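Local coordinates for protein ricin B-related lectin (Polyporus squamosus, PDB 5MUA) that binds galactose through a beta-trefoil lectin domain and carries a calcium-binding, papain-like protease domain that takes up the cysteine-protease inhibitor E-64, at residues T271-A274 with N275-Y279; S189-A193 with S194-S198; L161-P164 with A165-Q168; T213-K216 with G217-K221. All coordinates share one frame; numbering follows the deposited sequence. Where two conformers were deposited one is given.

Interaction 1. Residues T271-A274 with N275-Y279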
ATOM      1  N   THR B 271      17.301  -3.714   2.560  1.00 15.86           N
ATOM      2  CA  THR B 271      18.091  -4.875   2.918  1.00 16.34           C
ATOM      3  C   THR B 271      17.248  -6.098   3.099  1.00 17.43           C
ATOM      4  O   THR B 271      16.045  -6.004   3.328  1.00 17.46           O
ATOM      5  CB  THR B 271      18.954  -4.646   4.151  1.00 17.46           C
ATOM      6  OG1 THR B 271      18.104  -4.350   5.258  1.00 16.81           O
ATOM      7  CG2 THR B 271      19.993  -3.486   3.952  1.00 17.01           C
ATOM      8  N   TYR B 272      17.889  -7.240   2.941  1.00 16.25           N
ATOM      9  CA  TYR B 272      17.297  -8.527   2.963  1.00 17.41           C
ATOM     10  C   TYR B 272      17.853  -9.206   4.199  1.00 20.19           C
ATOM     11  O   TYR B 272      18.983  -8.907   4.612  1.00 19.95           O
ATOM     12  CB  TYR B 272      17.684  -9.302   1.684  1.00 16.49           C
ATOM     13  CG  TYR B 272      17.119  -8.780   0.387  1.00 16.07           C
ATOM     14  CD1 TYR B 272      17.755  -7.804  -0.318  1.00 16.02           C
ATOM     15  CD2 TYR B 272      15.925  -9.273  -0.146  1.00 18.38           C
ATOM     16  CE1 TYR B 272      17.247  -7.292  -1.469  1.00 17.26           C
ATOM     17  CE2 TYR B 272      15.423  -8.770  -1.327  1.00 16.62           C
ATOM     18  CZ  TYR B 272      16.081  -7.763  -1.985  1.00 17.49           C
ATOM     19  OH  TYR B 272      15.650  -7.213  -3.217  1.00 18.34           O
ATOM     20  N   SER B 273      17.066 -10.093   4.797  1.00 19.80           N
ATOM     21  CA  SER B 273      17.454 -10.859   5.956  1.00 21.11           C
ATOM     22  C   SER B 273      16.873 -12.281   5.780  1.00 20.70           C
ATOM     23  O   SER B 273      15.746 -12.458   5.282  1.00 20.58           O
ATOM     24  CB  SER B 273      16.848 -10.207   7.182  1.00 21.83           C
ATOM     25  OG  SER B 273      16.836 -11.111   8.279  1.00 27.43           O
ATOM     26  N   ALA B 274      17.653 -13.286   6.141  1.00 19.51           N
ATOM     27  CA  ALA B 274      17.196 -14.663   6.179  1.00 18.61           C
ATOM     28  C   ALA B 274      16.450 -14.962   7.468  1.00 19.11           C
ATOM     29  O   ALA B 274      15.605 -15.839   7.457  1.00 20.10           O
ATOM     30  CB  ALA B 274      18.383 -15.621   5.979  1.00 19.54           C
ATOM     31  N   ASN B 275      16.700 -14.236   8.572  1.00 19.14           N
ATOM     32  CA  ASN B 275      16.074 -14.552   9.897  1.00 19.14           C
ATOM     33  C   ASN B 275      14.992 -13.545  10.404  1.00 19.00           C
ATOM     34  O   ASN B 275      14.563 -13.620  11.575  1.00 19.99           O
ATOM     35  CB  ASN B 275      17.172 -14.597  10.973  1.00 23.15           C
ATOM     36  CG  ASN B 275      17.821 -13.223  11.223  1.00 28.00           C
ATOM     37  OD1 ASN B 275      17.868 -12.351  10.343  1.00 33.70           O
ATOM     38  ND2 ASN B 275      18.295 -13.006  12.454  1.00 30.71           N
ATOM     39  N   ALA B 276      14.628 -12.589   9.558  1.00 18.83           N
ATOM     40  CA  ALA B 276      13.569 -11.559   9.902  1.00 18.64           C
ATOM     41  C   ALA B 276      14.033 -10.723  11.151  1.00 18.80           C
ATOM     42  O   ALA B 276      13.225 -10.243  11.944  1.00 18.73           O
ATOM     43  CB  ALA B 276      12.203 -12.263  10.144  1.00 19.03           C
ATOM     44  N   TRP B 277      15.359 -10.574  11.301  1.00 18.92           N
ATOM     45  CA  TRP B 277      15.934  -9.805  12.437  1.00 20.81           C
ATOM     46  C   TRP B 277      15.387 -10.317  13.784  1.00 20.52           C
ATOM     47  O   TRP B 277      15.173  -9.565  14.738  1.00 19.01           O
ATOM     48  CB  TRP B 277      15.672  -8.298  12.281  1.00 22.26           C
ATOM     49  CG  TRP B 277      16.045  -7.832  10.946  1.00 22.35           C
ATOM     50  CD1 TRP B 277      17.277  -7.469  10.530  1.00 22.19           C
ATOM     51  CD2 TRP B 277      15.176  -7.753   9.803  1.00 20.64           C
ATOM     52  NE1 TRP B 277      17.247  -7.147   9.172  1.00 21.65           N
ATOM     53  CE2 TRP B 277      15.969  -7.339   8.709  1.00 20.93           C
ATOM     54  CE3 TRP B 277      13.808  -7.997   9.603  1.00 21.73           C
ATOM     55  CZ2 TRP B 277      15.434  -7.135   7.424  1.00 21.61           C
ATOM     56  CZ3 TRP B 277      13.291  -7.827   8.329  1.00 23.43           C
ATOM     57  CH2 TRP B 277      14.102  -7.392   7.262  1.00 20.30           C
ATOM     58  N   ASP B 278      15.127 -11.615  13.841  1.00 19.33           N
ATOM     59  CA  ASP B 278      14.556 -12.245  14.996  1.00 19.59           C
ATOM     60  C   ASP B 278      13.114 -11.933  15.336  1.00 18.25           C
ATOM     61  O   ASP B 278      12.612 -12.456  16.329  1.00 18.38           O
ATOM     62  CB  ASP B 278      15.442 -12.141  16.228  1.00 21.47           C
ATOM     63  CG  ASP B 278      16.796 -12.742  16.005  1.00 24.89           C
ATOM     64  OD1 ASP B 278      16.966 -13.588  15.114  1.00 23.80           O
ATOM     65  OD2 ASP B 278      17.689 -12.368  16.745  1.00 27.26           O
ATOM     66  N   TYR B 279      12.400 -11.221  14.453  1.00 16.10           N
ATOM     67  CA  TYR B 279      10.949 -11.058  14.689  1.00 15.88           C
ATOM     68  C   TYR B 279      10.230 -12.293  14.355  1.00 15.59           C
ATOM     69  O   TYR B 279      10.598 -13.020  13.392  1.00 16.57           O
ATOM     70  CB  TYR B 279      10.362  -9.875  13.912  1.00 16.37           C
ATOM     71  CG  TYR B 279      10.951  -8.538  14.355  1.00 17.28           C
ATOM     72  CD1 TYR B 279      10.570  -7.958  15.565  1.00 17.05           C
ATOM     73  CD2 TYR B 279      11.853  -7.864  13.570  1.00 17.66           C
ATOM     74  CE1 TYR B 279      11.125  -6.762  15.972  1.00 18.86           C
ATOM     75  CE2 TYR B 279      12.391  -6.646  13.971  1.00 18.71           C
ATOM     76  CZ  TYR B 279      12.047  -6.134  15.172  1.00 18.73           C
ATOM     77  OH  TYR B 279      12.561  -4.931  15.573  1.00 22.19           O
TER
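S273 lies against the indole of W277, and following its short side chain outward shows how one hydroxyl can gather a tight turn. CB comes first: it rests on a face of the indole, toward the rim, and approaches CE2 of W277 to 3.4 Å. Its line to the centroid of the six-membered ring is tilted 28° from the normal, a CH-pi contact. With OG swung nearly opposite the backbone N (chi1 162°), the hydroxyl heads forward, over the chain that follows. There OG of S273 receives three weak hydrogen bonds from successive amides, which meet at it as the chain turns: N of N275 at 3.1 Å, N of A276 at 2.9 Å and N of W277 at 3.4 Å. A276, W277 and D278 all have positive phi, a run of left-handed backbone conformation in the link between strand 271-273 and strand 280-285 of the papain-like domain. OD1 of N275 lies 2.6 Å from OG of S273; N of W277 gives OD1 a weak hydrogen bond. The other end of this amide, ND2 of N275, makes a weak bond to OD1 of D278 at 3.0 Å. At the rim of the indole, near its plane, O of T271 approaches CZ2 of W277, while F264 and E266 of strand 261-266 also touch this tryptophan.

Interaction 2. Residues S189-A193 with S194-S198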
ATOM      1  N   SER B 189      14.962  -2.621  -7.600  1.00 15.33           N
ATOM      2  CA  SER B 189      14.745  -1.510  -8.518  0.80 16.65           C
ATOM      3  C   SER B 189      13.420  -0.796  -8.151  1.00 16.32           C
ATOM      4  O   SER B 189      13.344   0.407  -8.168  1.00 17.18           O
ATOM      5  CB  SER B 189      14.810  -1.937 -10.013  0.80 17.30           C
ATOM      6  OG  SER B 189      13.612  -2.573 -10.400  0.80 19.96           O
ATOM      7  N   ILE B 190      12.416  -1.559  -7.773  1.00 15.45           N
ATOM      8  CA  ILE B 190      11.112  -0.981  -7.314  1.00 14.56           C
ATOM      9  C   ILE B 190      11.340  -0.154  -6.061  1.00 14.98           C
ATOM     10  O   ILE B 190      10.793   0.914  -5.925  1.00 14.49           O
ATOM     11  CB  ILE B 190      10.030  -2.082  -7.059  1.00 14.92           C
ATOM     12  CG1 ILE B 190       9.674  -2.774  -8.356  1.00 16.09           C
ATOM     13  CG2 ILE B 190       8.718  -1.476  -6.461  1.00 16.79           C
ATOM     14  CD1 ILE B 190       9.035  -4.159  -8.160  1.00 16.24           C
ATOM     15  N   TRP B 191      12.125  -0.696  -5.134  1.00 13.76           N
ATOM     16  CA  TRP B 191      12.393  -0.070  -3.866  1.00 13.60           C
ATOM     17  C   TRP B 191      13.185   1.224  -4.077  1.00 14.95           C
ATOM     18  O   TRP B 191      12.822   2.257  -3.512  1.00 14.59           O
ATOM     19  CB  TRP B 191      13.121  -1.024  -2.898  1.00 13.40           C
ATOM     20  CG  TRP B 191      13.368  -0.301  -1.602  1.00 13.34           C
ATOM     21  CD1 TRP B 191      12.499  -0.153  -0.618  1.00 13.96           C
ATOM     22  CD2 TRP B 191      14.563   0.383  -1.209  1.00 14.34           C
ATOM     23  NE1 TRP B 191      13.039   0.589   0.417  1.00 14.97           N
ATOM     24  CE2 TRP B 191      14.313   0.948   0.060  1.00 15.14           C
ATOM     25  CE3 TRP B 191      15.801   0.610  -1.822  1.00 18.04           C
ATOM     26  CZ2 TRP B 191      15.265   1.681   0.748  1.00 17.14           C
ATOM     27  CZ3 TRP B 191      16.783   1.359  -1.119  1.00 17.75           C
ATOM     28  CH2 TRP B 191      16.493   1.884   0.145  1.00 17.30           C
ATOM     29  N   GLN B 192      14.220   1.168  -4.931  1.00 16.06           N
ATOM     30  CA  GLN B 192      15.007   2.350  -5.298  1.00 20.24           C
ATOM     31  C   GLN B 192      14.065   3.409  -5.885  1.00 20.93           C
ATOM     32  O   GLN B 192      14.167   4.562  -5.492  1.00 27.86           O
ATOM     33  CB  GLN B 192      16.239   2.028  -6.261  1.00 19.83           C
ATOM     34  CG  GLN B 192      17.278   1.213  -5.462  0.60 19.80           C
ATOM     35  CD  GLN B 192      18.122   2.048  -4.519  0.60 19.92           C
ATOM     36  OE1 GLN B 192      17.959   3.259  -4.451  0.60 21.22           O
ATOM     37  NE2 GLN B 192      19.014   1.398  -3.774  0.60 20.35           N
ATOM     38  N   ALA B 193      13.132   3.035  -6.763  1.00 20.19           N
ATOM     39  CA  ALA B 193      12.266   3.984  -7.381  1.00 21.77           C
ATOM     40  C   ALA B 193      11.229   4.577  -6.424  1.00 23.26           C
ATOM     41  O   ALA B 193      10.680   5.644  -6.715  1.00 23.18           O
ATOM     42  CB  ALA B 193      11.541   3.348  -8.545  1.00 22.21           C
ATOM     43  N   SER B 194      10.933   3.880  -5.316  1.00 21.10           N
ATOM     44  CA  SER B 194       9.849   4.288  -4.383  1.00 20.02           C
ATOM     45  C   SER B 194      10.222   5.569  -3.638  1.00 19.10           C
ATOM     46  O   SER B 194       9.315   6.298  -3.218  1.00 22.34           O
ATOM     47  CB  SER B 194       9.528   3.172  -3.350  1.00 15.40           C
ATOM     48  OG  SER B 194      10.590   3.106  -2.359  1.00 14.84           O
ATOM     49  N   GLY B 195      11.495   5.800  -3.423  1.00 20.06           N
ATOM     50  CA  GLY B 195      11.974   6.898  -2.620  1.00 20.23           C
ATOM     51  C   GLY B 195      11.896   6.603  -1.115  1.00 19.05           C
ATOM     52  O   GLY B 195      12.253   7.467  -0.295  1.00 19.79           O
ATOM     53  N   LEU B 196      11.432   5.416  -0.714  1.00 17.21           N
ATOM     54  CA  LEU B 196      11.455   5.026   0.684  1.00 15.01           C
ATOM     55  C   LEU B 196      12.807   5.179   1.396  1.00 16.29           C
ATOM     56  O   LEU B 196      12.875   5.594   2.560  1.00 15.15           O
ATOM     57  CB  LEU B 196      10.837   3.643   0.919  1.00 14.44           C
ATOM     58  CG  LEU B 196       9.356   3.591   0.621  1.00 13.55           C
ATOM     59  CD1 LEU B 196       8.861   2.134   0.588  1.00 12.61           C
ATOM     60  CD2 LEU B 196       8.521   4.385   1.633  1.00 13.25           C
ATOM     61  N   GLY B 197      13.898   4.927   0.681  1.00 16.43           N
ATOM     62  CA  GLY B 197      15.245   5.001   1.250  1.00 16.28           C
ATOM     63  C   GLY B 197      15.696   6.384   1.686  1.00 16.89           C
ATOM     64  O   GLY B 197      16.522   6.496   2.570  1.00 19.68           O
ATOM     65  N   SER B 198      15.115   7.389   1.068  1.00 18.94           N
ATOM     66  CA  SER B 198      15.367   8.796   1.418  0.70 20.11           C
ATOM     67  C   SER B 198      14.211   9.432   2.191  1.00 20.10           C
ATOM     68  O   SER B 198      14.168  10.642   2.351  1.00 22.06           O
ATOM     69  CB  SER B 198      15.593   9.578   0.147  0.70 20.78           C
ATOM     70  OG  SER B 198      14.517   9.326  -0.715  0.70 25.08           O
TER
HETATM   71  O   HOH W   1      14.157   4.298  -2.032  1.00 15.60           O
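W191 and S194 meet where helix 184-194 runs out, and the conformations of the two side chains are complementary. S194 carries OG between its own backbone N and carbonyl carbon (chi1 74°), which folds the hydroxyl back onto the last turn of the helix. From there OG of S194 donates to O of W191 at 2.7 Å, in the carbonyl plane and on a lone pair. The amide of S194 reaches the same oxygen from well above that plane, and also makes a weak bond to O of I190. The same hydroxyl also works as an acceptor: N of L196 bonds to OG of S194 at 3.0 Å with a nearly straight N-H (162°), an ST turn. This turn, with G195 at positive phi as the first residue outside the helix, steers the chain into the 3-10 segment 196-197. Chi1 of W191, at 180°, sets CG beside the carbonyl carbon and directs the indole along the chain to the returning segment. Its NE1 passes 3.8 Å from CB of L196, and CZ2 comes within 3.4 Å of CA of G197, whose lack of a side chain allows the backbone to approach so closely. A water lies over the centre of one ring face, donating to O of W191 and accepting from N of G197 at 2.8 Å. NE1 of W191 is satisfied by O of P267, while F265 and F215 meet the indole edge-to-face.

Interaction 3. Residues L161-P164 with A165-Q168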
ATOM      1  N   LEU B 161       3.429 -21.176   5.990  1.00 19.15           N
ATOM      2  CA  LEU B 161       3.193 -21.995   7.184  1.00 24.15           C
ATOM      3  C   LEU B 161       4.319 -22.897   7.604  1.00 25.07           C
ATOM      4  O   LEU B 161       4.352 -23.272   8.746  1.00 26.89           O
ATOM      5  CB  LEU B 161       1.863 -22.775   7.113  1.00 28.09           C
ATOM      6  CG  LEU B 161       0.636 -21.861   7.071  1.00 34.97           C
ATOM      7  CD1 LEU B 161      -0.619 -22.719   6.923  1.00 41.96           C
ATOM      8  CD2 LEU B 161       0.532 -20.920   8.273  1.00 36.82           C
ATOM      9  N   ALA B 162       5.234 -23.275   6.710  1.00 21.11           N
ATOM     10  CA  ALA B 162       6.335 -24.142   7.067  1.00 20.05           C
ATOM     11  C   ALA B 162       7.622 -23.389   7.469  1.00 19.95           C
ATOM     12  O   ALA B 162       8.607 -23.970   7.897  1.00 21.56           O
ATOM     13  CB  ALA B 162       6.628 -25.105   5.924  1.00 21.26           C
ATOM     14  N   CYS B 163       7.624 -22.073   7.358  1.00 19.74           N
ATOM     15  CA  CYS B 163       8.826 -21.319   7.708  1.00 18.25           C
ATOM     16  C   CYS B 163       9.001 -21.137   9.232  1.00 17.21           C
ATOM     17  O   CYS B 163       8.054 -21.254   9.987  1.00 18.59           O
ATOM     18  CB  CYS B 163       8.840 -19.998   6.946  1.00 19.86           C
ATOM     19  SG  CYS B 163       8.302 -18.462   7.742  0.70 21.88           S
ATOM     20  N   PRO B 164      10.228 -20.866   9.678  1.00 16.20           N
ATOM     21  CA  PRO B 164      10.521 -20.863  11.083  1.00 15.89           C
ATOM     22  C   PRO B 164      10.233 -19.485  11.725  1.00 18.24           C
ATOM     23  O   PRO B 164      10.539 -19.316  12.868  1.00 18.92           O
ATOM     24  CB  PRO B 164      12.057 -21.118  11.144  1.00 16.66           C
ATOM     25  CG  PRO B 164      12.554 -20.594   9.878  1.00 17.63           C
ATOM     26  CD  PRO B 164      11.456 -20.817   8.862  1.00 17.33           C
ATOM     27  N   ALA B 165       9.605 -18.552  11.014  1.00 18.24           N
ATOM     28  CA  ALA B 165       9.594 -17.140  11.493  1.00 18.63           C
ATOM     29  C   ALA B 165       8.205 -16.739  12.006  1.00 19.57           C
ATOM     30  O   ALA B 165       7.890 -15.547  11.942  1.00 16.56           O
ATOM     31  CB  ALA B 165      10.040 -16.241  10.328  1.00 19.44           C
ATOM     32  N   LEU B 166       7.372 -17.691  12.446  1.00 16.28           N
ATOM     33  CA  LEU B 166       6.006 -17.396  12.858  1.00 15.95           C
ATOM     34  C   LEU B 166       5.795 -17.643  14.349  1.00 16.42           C
ATOM     35  O   LEU B 166       6.372 -18.569  14.933  1.00 16.91           O
ATOM     36  CB  LEU B 166       5.035 -18.307  12.158  1.00 17.07           C
ATOM     37  CG  LEU B 166       5.225 -18.373  10.675  1.00 16.02           C
ATOM     38  CD1 LEU B 166       4.226 -19.391  10.143  1.00 17.66           C
ATOM     39  CD2 LEU B 166       5.110 -17.044   9.987  1.00 16.20           C
ATOM     40  N   ARG B 167       4.949 -16.817  14.945  1.00 16.18           N
ATOM     41  CA  ARG B 167       4.377 -17.065  16.248  1.00 16.63           C
ATOM     42  C   ARG B 167       3.268 -18.102  16.116  1.00 17.78           C
ATOM     43  O   ARG B 167       2.725 -18.314  15.030  1.00 18.38           O
ATOM     44  CB  ARG B 167       3.752 -15.741  16.806  1.00 16.03           C
ATOM     45  CG  ARG B 167       4.790 -14.638  17.023  1.00 15.72           C
ATOM     46  CD  ARG B 167       4.190 -13.226  17.248  1.00 15.96           C
ATOM     47  NE  ARG B 167       3.046 -13.306  18.147  1.00 17.02           N
ATOM     48  CZ  ARG B 167       3.065 -13.063  19.448  1.00 19.72           C
ATOM     49  NH1 ARG B 167       4.171 -12.657  20.055  1.00 20.22           N
ATOM     50  NH2 ARG B 167       1.956 -13.232  20.151  1.00 20.07           N
ATOM     51  N   GLN B 168       2.883 -18.669  17.242  1.00 17.35           N
ATOM     52  CA  GLN B 168       1.770 -19.639  17.355  1.00 19.93           C
ATOM     53  C   GLN B 168       0.470 -19.079  16.928  1.00 18.84           C
ATOM     54  O   GLN B 168      -0.373 -19.788  16.403  1.00 20.58           O
ATOM     55  CB  GLN B 168       1.605 -20.212  18.804  1.00 21.91           C
ATOM     56  CG  GLN B 168       2.754 -21.070  19.260  1.00 25.71           C
ATOM     57  CD  GLN B 168       2.450 -22.142  20.377  1.00 30.84           C
ATOM     58  OE1 GLN B 168       1.969 -21.854  21.500  1.00 27.95           O
ATOM     59  NE2 GLN B 168       2.776 -23.404  20.045  1.00 34.80           N
TER
HETATM   60  O   HOH W   2       7.414 -20.689  12.620  1.00 21.14           O
HETATM   61  O   HOH W   3       8.690 -19.686  15.075  1.00 29.80           O
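L166 folds back over the turn toward L161, at a helix-to-strand turn of the papain-like domain where helix 153-162 gives way to strand 166-167. The bump is the isobutyl group of L166, and the hollow is bounded by the backbone of L161, the carbonyl of C163 and the sulfur of C163. CD1 of L166 lies 4.1 Å from CA of L161 and also touches CD2 of that leucine. On the other branch CD2 leans toward SG of C163. With CG of L166 beside its backbone N (chi1 -50°), both branches point back into the bend instead of along the strand. A165 is the smaller bump: CB of A165 sits 3.8 Å from SG of C163, and A165 also touches F264 of strand 261-266. In the modelled conformer of C163, one of two, SG also accepts from N of A165. The bend is too open for a direct bond between O of C163 and N of L166, and a water fills the gap. That water accepts from N of L166 at 3.0 Å and lies 2.8 Å from O of C163.

Interaction 4. Residues T213-K216 with G217-K221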
ATOM      1  N   THR B 213       3.704  -1.054   4.269  1.00 10.82           N
ATOM      2  CA  THR B 213       2.447  -0.960   3.507  1.00 10.96           C
ATOM      3  C   THR B 213       2.663  -0.213   2.217  1.00 10.91           C
ATOM      4  O   THR B 213       2.129  -0.618   1.193  1.00 11.22           O
ATOM      5  CB  THR B 213       1.350  -0.276   4.358  1.00 12.36           C
ATOM      6  OG1 THR B 213       1.069  -1.120   5.435  1.00 16.84           O
ATOM      7  CG2 THR B 213       0.027  -0.100   3.553  1.00 13.89           C
ATOM      8  N   VAL B 214       3.380   0.910   2.242  1.00 10.26           N
ATOM      9  CA  VAL B 214       3.614   1.702   1.078  1.00 10.98           C
ATOM     10  C   VAL B 214       4.464   0.867   0.076  1.00 11.54           C
ATOM     11  O   VAL B 214       4.166   0.903  -1.114  1.00 10.97           O
ATOM     12  CB  VAL B 214       4.267   3.080   1.380  1.00 11.91           C
ATOM     13  CG1 VAL B 214       4.726   3.789   0.117  1.00 12.55           C
ATOM     14  CG2 VAL B 214       3.256   3.963   2.109  1.00 11.91           C
ATOM     15  N   PHE B 215       5.500   0.187   0.561  1.00 10.78           N
ATOM     16  CA  PHE B 215       6.313  -0.636  -0.361  1.00 11.46           C
ATOM     17  C   PHE B 215       5.447  -1.696  -1.057  1.00 11.47           C
ATOM     18  O   PHE B 215       5.574  -1.863  -2.305  1.00 10.88           O
ATOM     19  CB  PHE B 215       7.562  -1.237   0.291  1.00 11.98           C
ATOM     20  CG  PHE B 215       8.427  -1.979  -0.686  1.00 12.02           C
ATOM     21  CD1 PHE B 215       8.904  -1.315  -1.798  1.00 11.43           C
ATOM     22  CD2 PHE B 215       8.705  -3.326  -0.510  1.00 13.54           C
ATOM     23  CE1 PHE B 215       9.677  -1.985  -2.752  1.00 12.85           C
ATOM     24  CE2 PHE B 215       9.438  -4.008  -1.464  1.00 13.45           C
ATOM     25  CZ  PHE B 215       9.964  -3.302  -2.533  1.00 13.33           C
ATOM     26  N   LYS B 216       4.589  -2.354  -0.286  1.00  9.83           N
ATOM     27  CA  LYS B 216       3.669  -3.316  -0.839  1.00 11.32           C
ATOM     28  C   LYS B 216       2.820  -2.756  -1.954  1.00 10.73           C
ATOM     29  O   LYS B 216       2.600  -3.406  -3.037  1.00 10.30           O
ATOM     30  CB  LYS B 216       2.894  -4.074   0.221  1.00 10.31           C
ATOM     31  CG  LYS B 216       1.922  -5.082  -0.340  1.00 10.58           C
ATOM     32  CD  LYS B 216       1.356  -6.043   0.685  1.00 11.60           C
ATOM     33  CE  LYS B 216       0.230  -6.853   0.034  1.00 11.72           C
ATOM     34  NZ  LYS B 216       0.696  -7.648  -1.138  1.00 11.63           N
ATOM     35  N   GLY B 217       2.325  -1.554  -1.717  1.00 10.55           N
ATOM     36  CA  GLY B 217       1.625  -0.845  -2.801  1.00 10.62           C
ATOM     37  C   GLY B 217       2.469  -0.444  -3.987  1.00 10.94           C
ATOM     38  O   GLY B 217       2.000  -0.488  -5.193  1.00 11.69           O
ATOM     39  N   ALA B 218       3.716  -0.065  -3.716  1.00 11.71           N
ATOM     40  CA  ALA B 218       4.666   0.233  -4.806  1.00 11.23           C
ATOM     41  C   ALA B 218       4.854  -0.962  -5.757  1.00 11.55           C
ATOM     42  O   ALA B 218       4.931  -0.790  -6.952  1.00 10.17           O
ATOM     43  CB  ALA B 218       6.016   0.699  -4.256  1.00 11.85           C
ATOM     44  N   VAL B 219       4.922  -2.160  -5.180  1.00 11.39           N
ATOM     45  CA  VAL B 219       5.144  -3.390  -5.970  1.00 11.35           C
ATOM     46  C   VAL B 219       3.878  -3.587  -6.781  1.00 11.25           C
ATOM     47  O   VAL B 219       3.989  -3.833  -7.991  1.00 10.42           O
ATOM     48  CB  VAL B 219       5.449  -4.605  -5.105  1.00 10.56           C
ATOM     49  CG1 VAL B 219       5.552  -5.849  -5.984  1.00 12.03           C
ATOM     50  CG2 VAL B 219       6.788  -4.364  -4.429  1.00 10.36           C
ATOM     51  N   ALA B 220       2.718  -3.406  -6.149  1.00 11.79           N
ATOM     52  CA  ALA B 220       1.449  -3.615  -6.888  1.00 12.30           C
ATOM     53  C   ALA B 220       1.354  -2.630  -8.099  1.00 11.98           C
ATOM     54  O   ALA B 220       0.943  -2.999  -9.186  1.00 10.61           O
ATOM     55  CB  ALA B 220       0.266  -3.458  -5.962  1.00 13.09           C
ATOM     56  N   LYS B 221       1.689  -1.356  -7.899  1.00 12.21           N
ATOM     57  CA  LYS B 221       1.632  -0.383  -8.989  1.00 12.77           C
ATOM     58  C   LYS B 221       2.653  -0.717 -10.048  1.00 11.89           C
ATOM     59  O   LYS B 221       2.357  -0.587 -11.228  1.00 12.45           O
ATOM     60  CB  LYS B 221       1.804   1.085  -8.500  1.00 14.25           C
ATOM     61  CG  LYS B 221       0.712   1.538  -7.514  1.00 16.12           C
ATOM     62  CD  LYS B 221       0.914   2.993  -7.071  1.00 19.29           C
ATOM     63  CE  LYS B 221       0.609   3.937  -8.232  1.00 21.28           C
ATOM     64  NZ  LYS B 221       0.416   5.386  -7.919  1.00 22.11           N
TER
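F215 and V219 are joined both through the backbone and through their side chains. N of V219 donates to O of F215 at 3.0 Å, almost along the line of the carbonyl, while CG2 of V219 sits over one face of the F215 ring, 4.1 Å from its centroid. This methyl lies beside its own backbone N, which places it on the side of the preceding turn. Three more i to i+4 bonds continue the series: N of G217 to O of T213, N of A218 to O of V214 and N of A220 to O of K216. The bond from N of A218 to O of V214 is the shortest at 2.8 Å and lies in the carbonyl plane; that from N of G217 to O of T213 is tilted 24° out of it. These are the middle turns of alpha-helix 208-226, which begins at C208 in the E-64 pocket, as the long central helix of papain-like proteases begins with the active-site cysteine. Polar side chains here find backbone acceptors as well. OG1 of T213 bonds to O of D209, a calcium ligand one turn earlier, and K216, extended through chi3 and bent at its last torsion (chi4 60°), delivers NZ to O of C236 on strand 233-243. The F215 ring stacks on F265, whereas V214 packs on G217 of the second subunit and K216 on T213 of that subunit.

From the N terminus the order is interaction 3, interaction 2, interaction 4 and interaction 1. Each is local and ends before the next begins, so none nests or crosses; interaction 4 lies within one helix, the others span turns at the ends of helices or strands. Interactions 2 and 4 belong to successive helices, and they touch: I190, W191 and L196 all pack on F215, joining helix 184-194 and its exit to helix 208-226. F265 of strand 261-266 meets W191, F215 and Y272, and so connects interactions 1, 2 and 4. Interactions 1 and 3, with centres about 13 Å apart, share a different residue of that strand, F264, which touches A276 and A165. Interaction 3 also reaches strand 280-285 through A281.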